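Local coordinates for chitinase (Thermococcus chitonophagus, PDB 5XSW), which hydrolyses chitin, probably cutting within the polysaccharide chain as an endochitinase, at residues I115-P124 and L454-H463; H147-H158 and Y196-F205. All blocks are in the same frame, centred on the assembly; numbering follows the deposited sequence.

Both contacts tie loops that follow the N-terminal beta-sheets to helices of the mainly helical part, and interaction 2 is nested inside the excursion closed by interaction 1. Their centres lie about 18 Å apart, yet they touch. A salt bridge of 2.9 Å from Arg458 NH2 in interaction 1 to Glu197 OE1 in interaction 2 joins helix 449-461 to helix 186-199, and Ile115 CG2 packs 3.4 Å from Tyr196 OH. Centre to centre, interaction 2 lies nearer the middle of the chain (about 11 Å against 19 Å); its Phe205 side chain is about 13 Å from a bound N-acetylglucosamine, and helix 203-214, which Asn202 caps, ends at the glycan-pocket residues Lys212, Glu213 and Asn214.

Interaction 1 of 2, residues I115-P124 and L454-H463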
loop_
_atom_site.group_PDB
_atom_site.type_symbol
_atom_site.label_atom_id
_atom_site.label_comp_id
_atom_site.label_asym_id
_atom_site.label_seq_id
_atom_site.Cartn_x
_atom_site.Cartn_y
_atom_site.Cartn_z
ATOM N N ILE A 115 6.103 12.995 27.418
ATOM C CA ILE A 115 7.551 13.142 27.523
ATOM C C ILE A 115 7.843 14.315 28.516
ATOM O O ILE A 115 8.689 14.200 29.394
ATOM C CB ILE A 115 8.215 13.484 26.159
ATOM C CG1 ILE A 115 7.776 12.498 25.041
ATOM C CG2 ILE A 115 9.749 13.619 26.331
ATOM C CD1 ILE A 115 8.073 11.051 25.403
ATOM N N GLY A 116 7.144 15.430 28.325
ATOM C CA GLY A 116 7.295 16.612 29.179
ATOM C C GLY A 116 6.213 17.610 28.819
ATOM O O GLY A 116 5.503 17.420 27.845
ATOM N N GLU A 117 6.081 18.688 29.588
ATOM C CA GLU A 117 5.021 19.670 29.343
ATOM C C GLU A 117 5.548 21.070 29.625
ATOM O O GLU A 117 6.443 21.207 30.444
ATOM C CB GLU A 117 3.811 19.393 30.255
ATOM C CG GLU A 117 3.086 18.104 29.978
ATOM C CD GLU A 117 1.808 17.999 30.803
ATOM O OE1 GLU A 117 1.652 18.808 31.745
ATOM O OE2 GLU A 117 0.961 17.132 30.507
ATOM N N LEU A 118 5.041 22.063 28.908
ATOM C CA LEU A 118 5.402 23.452 29.155
ATOM C C LEU A 118 4.862 23.810 30.532
ATOM O O LEU A 118 3.837 23.254 30.943
ATOM C CB LEU A 118 4.785 24.379 28.114
ATOM C CG LEU A 118 5.384 24.317 26.705
ATOM C CD1 LEU A 118 4.540 25.059 25.697
ATOM C CD2 LEU A 118 6.786 24.882 26.740
ATOM N N PRO A 119 5.524 24.741 31.232
ATOM C CA PRO A 119 4.958 25.210 32.505
ATOM C C PRO A 119 3.497 25.589 32.363
ATOM O O PRO A 119 3.043 26.126 31.334
ATOM C CB PRO A 119 5.824 26.435 32.835
ATOM C CG PRO A 119 7.188 26.047 32.303
ATOM C CD PRO A 119 6.878 25.291 30.997
ATOM N N ALA A 120 2.732 25.244 33.391
ATOM C CA ALA A 120 1.319 25.571 33.417
ATOM C C ALA A 120 1.045 27.079 33.257
ATOM O O ALA A 120 0.003 27.491 32.728
ATOM C CB ALA A 120 0.690 25.041 34.733
ATOM N N SER A 121 1.992 27.912 33.672
ATOM C CA SER A 121 1.802 29.348 33.425
ATOM C C SER A 121 1.897 29.798 31.956
ATOM O O SER A 121 1.475 30.923 31.627
ATOM C CB SER A 121 2.814 30.139 34.238
ATOM O OG SER A 121 4.126 29.800 33.858
ATOM N N TRP A 122 2.408 28.937 31.059
ATOM C CA TRP A 122 2.527 29.318 29.641
ATOM C C TRP A 122 1.183 29.622 29.005
ATOM O O TRP A 122 0.226 28.862 29.154
ATOM C CB TRP A 122 3.243 28.198 28.814
ATOM C CG TRP A 122 3.616 28.701 27.471
ATOM C CD1 TRP A 122 4.796 29.281 27.106
ATOM C CD2 TRP A 122 2.781 28.710 26.316
ATOM N NE1 TRP A 122 4.740 29.638 25.778
ATOM C CE2 TRP A 122 3.509 29.311 25.281
ATOM C CE3 TRP A 122 1.474 28.270 26.062
ATOM C CZ2 TRP A 122 2.988 29.476 23.999
ATOM C CZ3 TRP A 122 0.950 28.439 24.789
ATOM C CH2 TRP A 122 1.715 29.034 23.774
ATOM N N LYS A 123 1.138 30.702 28.231
ATOM C CA LYS A 123 -0.003 31.075 27.418
ATOM C C LYS A 123 0.560 31.723 26.165
ATOM O O LYS A 123 1.646 32.268 26.197
ATOM C CB LYS A 123 -0.927 32.091 28.140
ATOM C CG LYS A 123 -1.506 31.630 29.448
ATOM C CD LYS A 123 -2.291 32.762 30.128
ATOM C CE LYS A 123 -1.370 33.777 30.859
ATOM N NZ LYS A 123 -0.877 33.311 32.222
ATOM N N PRO A 124 -0.197 31.720 25.077
ATOM C CA PRO A 124 0.230 32.361 23.833
ATOM C C PRO A 124 0.478 33.848 24.012
ATOM O O PRO A 124 -0.063 34.443 24.945
ATOM C CB PRO A 124 -0.953 32.147 22.896
ATOM C CG PRO A 124 -1.666 30.981 23.437
ATOM C CD PRO A 124 -1.455 30.965 24.917
ATOM N N LEU A 454 12.819 20.482 21.910
ATOM C CA LEU A 454 11.530 19.953 22.356
ATOM C C LEU A 454 10.605 21.056 22.885
ATOM O O LEU A 454 9.384 21.014 22.682
ATOM C CB LEU A 454 11.688 18.906 23.465
ATOM C CG LEU A 454 12.191 17.527 23.008
ATOM C CD1 LEU A 454 12.276 16.537 24.222
ATOM C CD2 LEU A 454 11.214 16.990 21.905
ATOM N N THR A 455 11.202 22.057 23.527
ATOM C CA THR A 455 10.365 23.172 24.063
ATOM C C THR A 455 9.773 23.990 22.896
ATOM O O THR A 455 8.592 24.341 22.885
ATOM C CB THR A 455 11.209 24.025 25.046
ATOM O OG1 THR A 455 11.531 23.223 26.195
ATOM C CG2 THR A 455 10.368 25.251 25.538
ATOM N N ILE A 456 10.580 24.196 21.840
ATOM C CA ILE A 456 10.088 24.851 20.631
ATOM C C ILE A 456 8.928 24.071 20.018
ATOM O O ILE A 456 7.869 24.625 19.640
ATOM C CB ILE A 456 11.205 24.996 19.562
ATOM C CG1 ILE A 456 12.328 25.951 20.019
ATOM C CG2 ILE A 456 10.551 25.368 18.192
ATOM C CD1 ILE A 456 11.888 27.483 20.085
ATOM N N LEU A 457 9.115 22.759 19.890
ATOM C CA LEU A 457 7.999 21.915 19.393
ATOM C C LEU A 457 6.700 22.031 20.241
ATOM O O LEU A 457 5.578 22.115 19.695
ATOM C CB LEU A 457 8.435 20.445 19.339
ATOM C CG LEU A 457 9.453 20.098 18.202
ATOM C CD1 LEU A 457 9.869 18.599 18.231
ATOM C CD2 LEU A 457 8.877 20.485 16.813
ATOM N N ARG A 458 6.863 22.055 21.553
ATOM C CA ARG A 458 5.701 22.127 22.464
ATOM C C ARG A 458 4.994 23.451 22.327
ATOM O O ARG A 458 3.754 23.505 22.290
ATOM C CB ARG A 458 6.164 21.917 23.926
ATOM C CG ARG A 458 6.467 20.453 24.167
ATOM C CD ARG A 458 7.033 20.105 25.520
ATOM N NE ARG A 458 7.507 18.727 25.455
ATOM C CZ ARG A 458 8.471 18.234 26.200
ATOM N NH1 ARG A 458 9.070 18.990 27.107
ATOM N NH2 ARG A 458 8.874 16.991 26.018
ATOM N N VAL A 459 5.784 24.521 22.190
ATOM C CA VAL A 459 5.179 25.818 21.908
ATOM C C VAL A 459 4.399 25.764 20.640
ATOM O O VAL A 459 3.228 26.173 20.608
ATOM C CB VAL A 459 6.237 26.909 21.836
ATOM C CG1 VAL A 459 5.655 28.166 21.207
ATOM C CG2 VAL A 459 6.741 27.166 23.253
ATOM N N ALA A 460 5.000 25.228 19.576
ATOM C CA ALA A 460 4.223 25.115 18.326
ATOM C C ALA A 460 2.972 24.278 18.526
ATOM O O ALA A 460 1.887 24.624 18.023
ATOM C CB ALA A 460 5.106 24.486 17.188
ATOM N N MET A 461 3.123 23.148 19.231
ATOM C CA MET A 461 2.000 22.204 19.321
ATOM C C MET A 461 0.842 22.650 20.195
ATOM O O MET A 461 -0.281 22.100 20.099
ATOM C CB MET A 461 2.509 20.818 19.813
ATOM C CG MET A 461 3.416 20.194 18.699
ATOM S SD MET A 461 4.177 18.648 19.225
ATOM C CE MET A 461 2.799 17.521 19.059
ATOM N N LYS A 462 1.094 23.657 21.034
ATOM C CA LYS A 462 -0.004 24.300 21.774
ATOM C C LYS A 462 -1.026 24.802 20.783
ATOM O O LYS A 462 -2.177 24.937 21.103
ATOM C CB LYS A 462 0.519 25.466 22.633
ATOM C CG LYS A 462 1.298 25.063 23.886
ATOM C CD LYS A 462 0.228 24.581 24.960
ATOM C CE LYS A 462 0.831 24.204 26.314
ATOM N NZ LYS A 462 -0.220 23.588 27.234
ATOM N N HIS A 463 -0.621 25.119 19.570
ATOM C CA HIS A 463 -1.553 25.583 18.555
ATOM C C HIS A 463 -2.112 24.505 17.634
ATOM O O HIS A 463 -2.870 24.783 16.761
ATOM C CB HIS A 463 -0.944 26.691 17.711
ATOM C CG HIS A 463 -0.507 27.876 18.494
ATOM N ND1 HIS A 463 -1.188 29.065 18.480
ATOM C CD2 HIS A 463 0.539 28.054 19.320
ATOM C CE1 HIS A 463 -0.579 29.924 19.262
ATOM N NE2 HIS A 463 0.471 29.335 19.786
HETATM O O HOH W 1 8.496 21.477 28.319
HETATM O O HOH W 2 1.380 22.930 29.660
HETATM O O HOH W 3 0.382 25.951 29.496
#
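Leu118 lies over the Thr455, Arg458 and Val459 side of helix 449-461 and over Lys462, and its two methyl branches divide the work. CD2 reaches Thr455 CG2 at 3.8 Å, while CD1 settles between Val459 CG2 and the aliphatic chain of Lys462, 3.7 Å from Lys462 CG. The same CD1 lies above one face of the Trp122 indole, offset toward its rim; Pro124 N lies over the opposite face. Trp122 turns its CG away from its own backbone N (chi1 -168°), which brings the six-membered ring against the helix, where Lys462 runs past it in the opposite sense with CG 3.5 Å from Trp122 CZ3. The bend of Lys462 at chi2 (-76°) lets the methylenes follow the ring before NZ donates to a water, 3.0 Å away, that in turn donates to Leu118 O. This is plain packing of an irregular segment, which includes a type I turn from Pro119 to Trp122, across the C-terminal half of helix 449-461; on the helix's other side Ile456 and Ala460 pack against Phe406 of helix 399-412. At the opposite end of the contact Arg458, extended from CG to NE, lays one face of its guanidinium on the Gly116 peptide and the other on Leu454 CB. Ile115 CG2 meets the edge, 3.5 Å from Arg458 NH2. Gly116 CA comes to 3.6 Å from Arg458 NH1. That nitrogen donates to Pro159 O and to a water at 2.8 Å, and the largely buried charge is probably balanced by Glu197 of helix 186-199.

Interaction 2 of 2, residues H147-H158 and Y196-F205; sequences HQNGFIMYNPPH and YEWFKVNPNF
Asn202 ND2 serves more than one partner: it donates to Gly150 O at 3.0 Å, in the carbonyl plane and on a lone pair, and is also hydrogen-bonded to Asp386 of helix 374-386. Asn202 CG is anti to the backbone N (chi1 -180°), which carries the amide to the 147-158 loop, while its OD1 accepts from Asn204 N at 3.0 Å, above the carbonyl plane. An alanine here removes the amide, and Gly150 O, Asp386 and Asn204 N would probably be left without this partner, leaving the loop less firmly held to the start of helix 203-214. Two backbone bonds flank Ile152 and Val201: Asn202 N to Phe151 O at 3.0 Å (N-H...O angle 165°), and Met153 N to Lys200 O at 3.0 Å. Beside them, the edge of Phe151 is directed at the face of Phe205, with centroids 5.4 Å apart and planes at 62°; Phe151 CA makes a CH-pi contact over the Phe205 ring, and Phe151 CE1 touches Val201 CG2. Met153, bent at both chi2 and chi3, folds round the phenol of Tyr196: CB meets the ring edge, 3.6 Å from Tyr196 CE1, SD makes an oblique Met-aromatic contact, and CE lies close to Tyr196 OH and Asn202 OD1. A water accepts from Tyr196 OH and donates to His158 O. The geometry is that of a single beta bridge, Ile152 with Val201, between an irregular loop and the linker joining helices 186-199 and 203-214, with Asn202 as the N-cap of the second helix.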
loop_
_atom_site.group_PDB
_atom_site.type_symbol
_atom_site.label_atom_id
_atom_site.label_comp_id
_atom_site.label_asym_id
_atom_site.label_seq_id
_atom_site.Cartn_x
_atom_site.Cartn_y
_atom_site.Cartn_z
ATOM N N HIS A 147 19.245 4.617 29.645
ATOM C CA HIS A 147 17.901 4.055 29.706
ATOM C C HIS A 147 17.789 2.846 28.779
ATOM O O HIS A 147 18.761 2.450 28.161
ATOM C CB HIS A 147 16.870 5.095 29.325
ATOM C CG HIS A 147 17.030 5.618 27.910
ATOM N ND1 HIS A 147 16.223 5.208 26.858
ATOM C CD2 HIS A 147 17.925 6.498 27.378
ATOM C CE1 HIS A 147 16.577 5.851 25.752
ATOM N NE2 HIS A 147 17.613 6.631 26.034
ATOM N N GLN A 148 16.614 2.246 28.699
ATOM C CA GLN A 148 16.493 1.050 27.859
ATOM C C GLN A 148 15.159 1.083 27.092
ATOM O O GLN A 148 14.540 0.040 26.848
ATOM C CB GLN A 148 16.641 -0.236 28.732
ATOM C CG GLN A 148 18.163 -0.579 29.058
ATOM C CD GLN A 148 19.070 -0.969 27.816
ATOM O OE1 GLN A 148 19.285 -2.166 27.568
ATOM N NE2 GLN A 148 19.635 0.042 27.076
ATOM N N ASN A 149 14.689 2.264 26.725
ATOM C CA ASN A 149 13.444 2.331 25.933
ATOM C C ASN A 149 13.645 1.725 24.516
ATOM O O ASN A 149 14.722 1.887 23.909
ATOM C CB ASN A 149 12.960 3.780 25.790
ATOM C CG ASN A 149 12.485 4.376 27.129
ATOM O OD1 ASN A 149 11.326 4.240 27.510
ATOM N ND2 ASN A 149 13.360 5.086 27.778
ATOM N N GLY A 150 12.628 1.065 23.994
ATOM C CA GLY A 150 12.776 0.515 22.651
ATOM C C GLY A 150 12.091 1.478 21.713
ATOM O O GLY A 150 12.473 2.639 21.629
ATOM N N PHE A 151 11.055 1.004 21.036
ATOM C CA PHE A 151 10.319 1.780 20.051
ATOM C C PHE A 151 9.579 3.001 20.700
ATOM O O PHE A 151 9.682 4.127 20.234
ATOM C CB PHE A 151 9.286 0.830 19.355
ATOM C CG PHE A 151 8.227 1.543 18.580
ATOM C CD1 PHE A 151 8.589 2.510 17.639
ATOM C CD2 PHE A 151 6.895 1.194 18.712
ATOM C CE1 PHE A 151 7.628 3.148 16.870
ATOM C CE2 PHE A 151 5.920 1.880 17.954
ATOM C CZ PHE A 151 6.307 2.845 17.036
ATOM N N ILE A 152 8.824 2.753 21.771
ATOM C CA ILE A 152 8.023 3.827 22.445
ATOM C C ILE A 152 8.775 4.305 23.685
ATOM O O ILE A 152 9.282 3.475 24.430
ATOM C CB ILE A 152 6.581 3.330 22.851
ATOM C CG1 ILE A 152 5.760 2.964 21.581
ATOM C CG2 ILE A 152 5.808 4.390 23.715
ATOM C CD1 ILE A 152 5.379 4.214 20.756
ATOM N N MET A 153 8.808 5.622 23.914
ATOM C CA MET A 153 9.608 6.176 24.987
ATOM C C MET A 153 8.723 6.218 26.262
ATOM O O MET A 153 8.238 7.281 26.632
ATOM C CB MET A 153 10.114 7.589 24.640
ATOM C CG MET A 153 11.225 8.063 25.702
ATOM S SD MET A 153 12.834 7.334 25.352
ATOM C CE MET A 153 13.559 8.495 24.208
ATOM N N TYR A 154 8.447 5.058 26.856
ATOM C CA TYR A 154 7.613 5.037 28.083
ATOM C C TYR A 154 8.329 5.758 29.229
ATOM O O TYR A 154 7.691 6.368 30.036
ATOM C CB TYR A 154 7.309 3.602 28.515
ATOM C CG TYR A 154 6.500 2.803 27.501
ATOM C CD1 TYR A 154 5.159 3.003 27.386
ATOM C CD2 TYR A 154 7.124 1.830 26.683
ATOM C CE1 TYR A 154 4.385 2.235 26.410
ATOM C CE2 TYR A 154 6.370 1.045 25.718
ATOM C CZ TYR A 154 5.023 1.263 25.603
ATOM O OH TYR A 154 4.252 0.538 24.707
ATOM N N ASN A 155 9.653 5.670 29.293
ATOM C CA ASN A 155 10.415 6.282 30.405
ATOM C C ASN A 155 11.549 7.213 29.908
ATOM O O ASN A 155 12.714 6.843 29.881
ATOM C CB ASN A 155 10.995 5.157 31.293
ATOM C CG ASN A 155 9.905 4.169 31.812
ATOM O OD1 ASN A 155 9.880 2.985 31.421
ATOM N ND2 ASN A 155 9.044 4.639 32.725
ATOM N N PRO A 156 11.185 8.383 29.434
ATOM C CA PRO A 156 12.124 9.299 28.793
ATOM C C PRO A 156 13.251 9.615 29.766
ATOM O O PRO A 156 13.015 9.750 30.990
ATOM C CB PRO A 156 11.272 10.540 28.494
ATOM C CG PRO A 156 9.899 10.154 28.717
ATOM C CD PRO A 156 9.829 8.936 29.541
ATOM N N PRO A 157 14.468 9.647 29.261
ATOM C CA PRO A 157 15.571 9.906 30.186
ATOM C C PRO A 157 15.592 11.365 30.663
ATOM O O PRO A 157 16.283 11.647 31.629
ATOM C CB PRO A 157 16.802 9.622 29.347
ATOM C CG PRO A 157 16.358 10.020 27.912
ATOM C CD PRO A 157 14.923 9.500 27.859
ATOM N N HIS A 158 14.863 12.252 29.994
ATOM C CA HIS A 158 14.842 13.671 30.381
ATOM C C HIS A 158 13.570 14.249 29.806
ATOM O O HIS A 158 13.114 13.820 28.746
ATOM C CB HIS A 158 16.087 14.406 29.874
ATOM C CG HIS A 158 16.321 15.739 30.537
ATOM N ND1 HIS A 158 15.588 16.864 30.239
ATOM C CD2 HIS A 158 17.188 16.102 31.511
ATOM C CE1 HIS A 158 15.988 17.868 30.999
ATOM N NE2 HIS A 158 16.974 17.435 31.765
ATOM N N TYR A 196 9.395 11.994 17.779
ATOM C CA TYR A 196 9.471 11.719 19.227
ATOM C C TYR A 196 8.342 12.445 19.962
ATOM O O TYR A 196 7.546 11.850 20.625
ATOM C CB TYR A 196 10.831 12.211 19.725
ATOM C CG TYR A 196 11.145 12.021 21.202
ATOM C CD1 TYR A 196 10.587 10.984 21.945
ATOM C CD2 TYR A 196 12.061 12.878 21.839
ATOM C CE1 TYR A 196 10.934 10.804 23.302
ATOM C CE2 TYR A 196 12.387 12.717 23.180
ATOM C CZ TYR A 196 11.812 11.695 23.904
ATOM O OH TYR A 196 12.170 11.530 25.234
ATOM N N GLU A 197 8.262 13.757 19.808
ATOM C CA GLU A 197 7.278 14.530 20.571
ATOM C C GLU A 197 5.848 14.247 20.116
ATOM O O GLU A 197 4.903 14.169 20.920
ATOM C CB GLU A 197 7.621 16.068 20.490
ATOM C CG GLU A 197 6.708 16.953 21.417
ATOM C CD GLU A 197 6.860 16.624 22.924
ATOM O OE1 GLU A 197 7.937 16.111 23.379
ATOM O OE2 GLU A 197 5.903 16.920 23.668
ATOM N N TRP A 198 5.656 14.089 18.817
ATOM C CA TRP A 198 4.332 13.825 18.289
ATOM C C TRP A 198 3.881 12.379 18.553
ATOM O O TRP A 198 2.790 12.166 19.099
ATOM C CB TRP A 198 4.312 14.118 16.755
ATOM C CG TRP A 198 2.949 14.328 16.165
ATOM C CD1 TRP A 198 1.715 14.157 16.772
ATOM C CD2 TRP A 198 2.684 14.746 14.835
ATOM N NE1 TRP A 198 0.715 14.485 15.881
ATOM C CE2 TRP A 198 1.291 14.856 14.689
ATOM C CE3 TRP A 198 3.508 15.087 13.750
ATOM C CZ2 TRP A 198 0.699 15.248 13.484
ATOM C CZ3 TRP A 198 2.924 15.499 12.584
ATOM C CH2 TRP A 198 1.521 15.560 12.454
ATOM N N PHE A 199 4.699 11.370 18.205
ATOM C CA PHE A 199 4.194 9.959 18.234
ATOM C C PHE A 199 4.870 9.135 19.324
ATOM O O PHE A 199 4.598 7.946 19.459
ATOM C CB PHE A 199 4.371 9.268 16.833
ATOM C CG PHE A 199 3.610 9.999 15.740
ATOM C CD1 PHE A 199 2.231 9.940 15.710
ATOM C CD2 PHE A 199 4.292 10.767 14.771
ATOM C CE1 PHE A 199 1.499 10.678 14.743
ATOM C CE2 PHE A 199 3.579 11.453 13.798
ATOM C CZ PHE A 199 2.177 11.437 13.818
ATOM N N LYS A 200 5.736 9.792 20.111
ATOM C CA LYS A 200 6.413 9.190 21.291
ATOM C C LYS A 200 7.411 8.144 20.889
ATOM O O LYS A 200 7.762 7.261 21.686
ATOM C CB LYS A 200 5.390 8.576 22.283
ATOM C CG LYS A 200 4.153 9.502 22.491
ATOM C CD LYS A 200 4.601 10.949 22.895
ATOM C CE LYS A 200 3.331 11.829 22.941
ATOM N NZ LYS A 200 3.652 13.276 23.331
ATOM N N VAL A 201 7.909 8.243 19.647
ATOM C CA VAL A 201 8.933 7.313 19.185
ATOM C C VAL A 201 10.340 7.741 19.580
ATOM O O VAL A 201 10.728 8.908 19.346
ATOM C CB VAL A 201 8.882 7.198 17.599
ATOM C CG1 VAL A 201 9.943 6.175 17.094
ATOM C CG2 VAL A 201 7.430 6.768 17.235
ATOM N N ASN A 202 11.065 6.813 20.201
ATOM C CA ASN A 202 12.457 6.938 20.633
ATOM C C ASN A 202 13.353 7.243 19.431
ATOM O O ASN A 202 13.443 6.435 18.517
ATOM C CB ASN A 202 12.897 5.608 21.264
ATOM C CG ASN A 202 14.341 5.603 21.763
ATOM O OD1 ASN A 202 15.061 6.619 21.737
ATOM N ND2 ASN A 202 14.763 4.457 22.262
ATOM N N PRO A 203 14.004 8.409 19.421
ATOM C CA PRO A 203 14.886 8.740 18.300
ATOM C C PRO A 203 15.943 7.682 18.084
ATOM O O PRO A 203 16.331 7.468 16.933
ATOM C CB PRO A 203 15.563 10.096 18.738
ATOM C CG PRO A 203 14.609 10.678 19.758
ATOM C CD PRO A 203 13.959 9.459 20.456
ATOM N N ASN A 204 16.420 7.016 19.142
ATOM C CA ASN A 204 17.457 6.005 18.935
ATOM C C ASN A 204 16.902 4.790 18.114
ATOM O O ASN A 204 17.629 4.116 17.384
ATOM C CB ASN A 204 17.959 5.482 20.279
ATOM C CG ASN A 204 18.809 6.520 21.025
ATOM O OD1 ASN A 204 19.407 7.417 20.416
ATOM N ND2 ASN A 204 18.830 6.410 22.358
ATOM N N PHE A 205 15.620 4.524 18.278
ATOM C CA PHE A 205 15.022 3.385 17.550
ATOM C C PHE A 205 14.992 3.759 16.027
ATOM O O PHE A 205 15.350 2.947 15.189
ATOM C CB PHE A 205 13.614 3.093 18.045
ATOM C CG PHE A 205 12.942 1.992 17.243
ATOM C CD1 PHE A 205 13.256 0.674 17.519
ATOM C CD2 PHE A 205 12.085 2.301 16.168
ATOM C CE1 PHE A 205 12.707 -0.387 16.761
ATOM C CE2 PHE A 205 11.524 1.251 15.376
ATOM C CZ PHE A 205 11.846 -0.091 15.698
HETATM O O HOH W 4 19.551 7.996 24.578
HETATM O O HOH W 5 13.996 12.851 26.365
#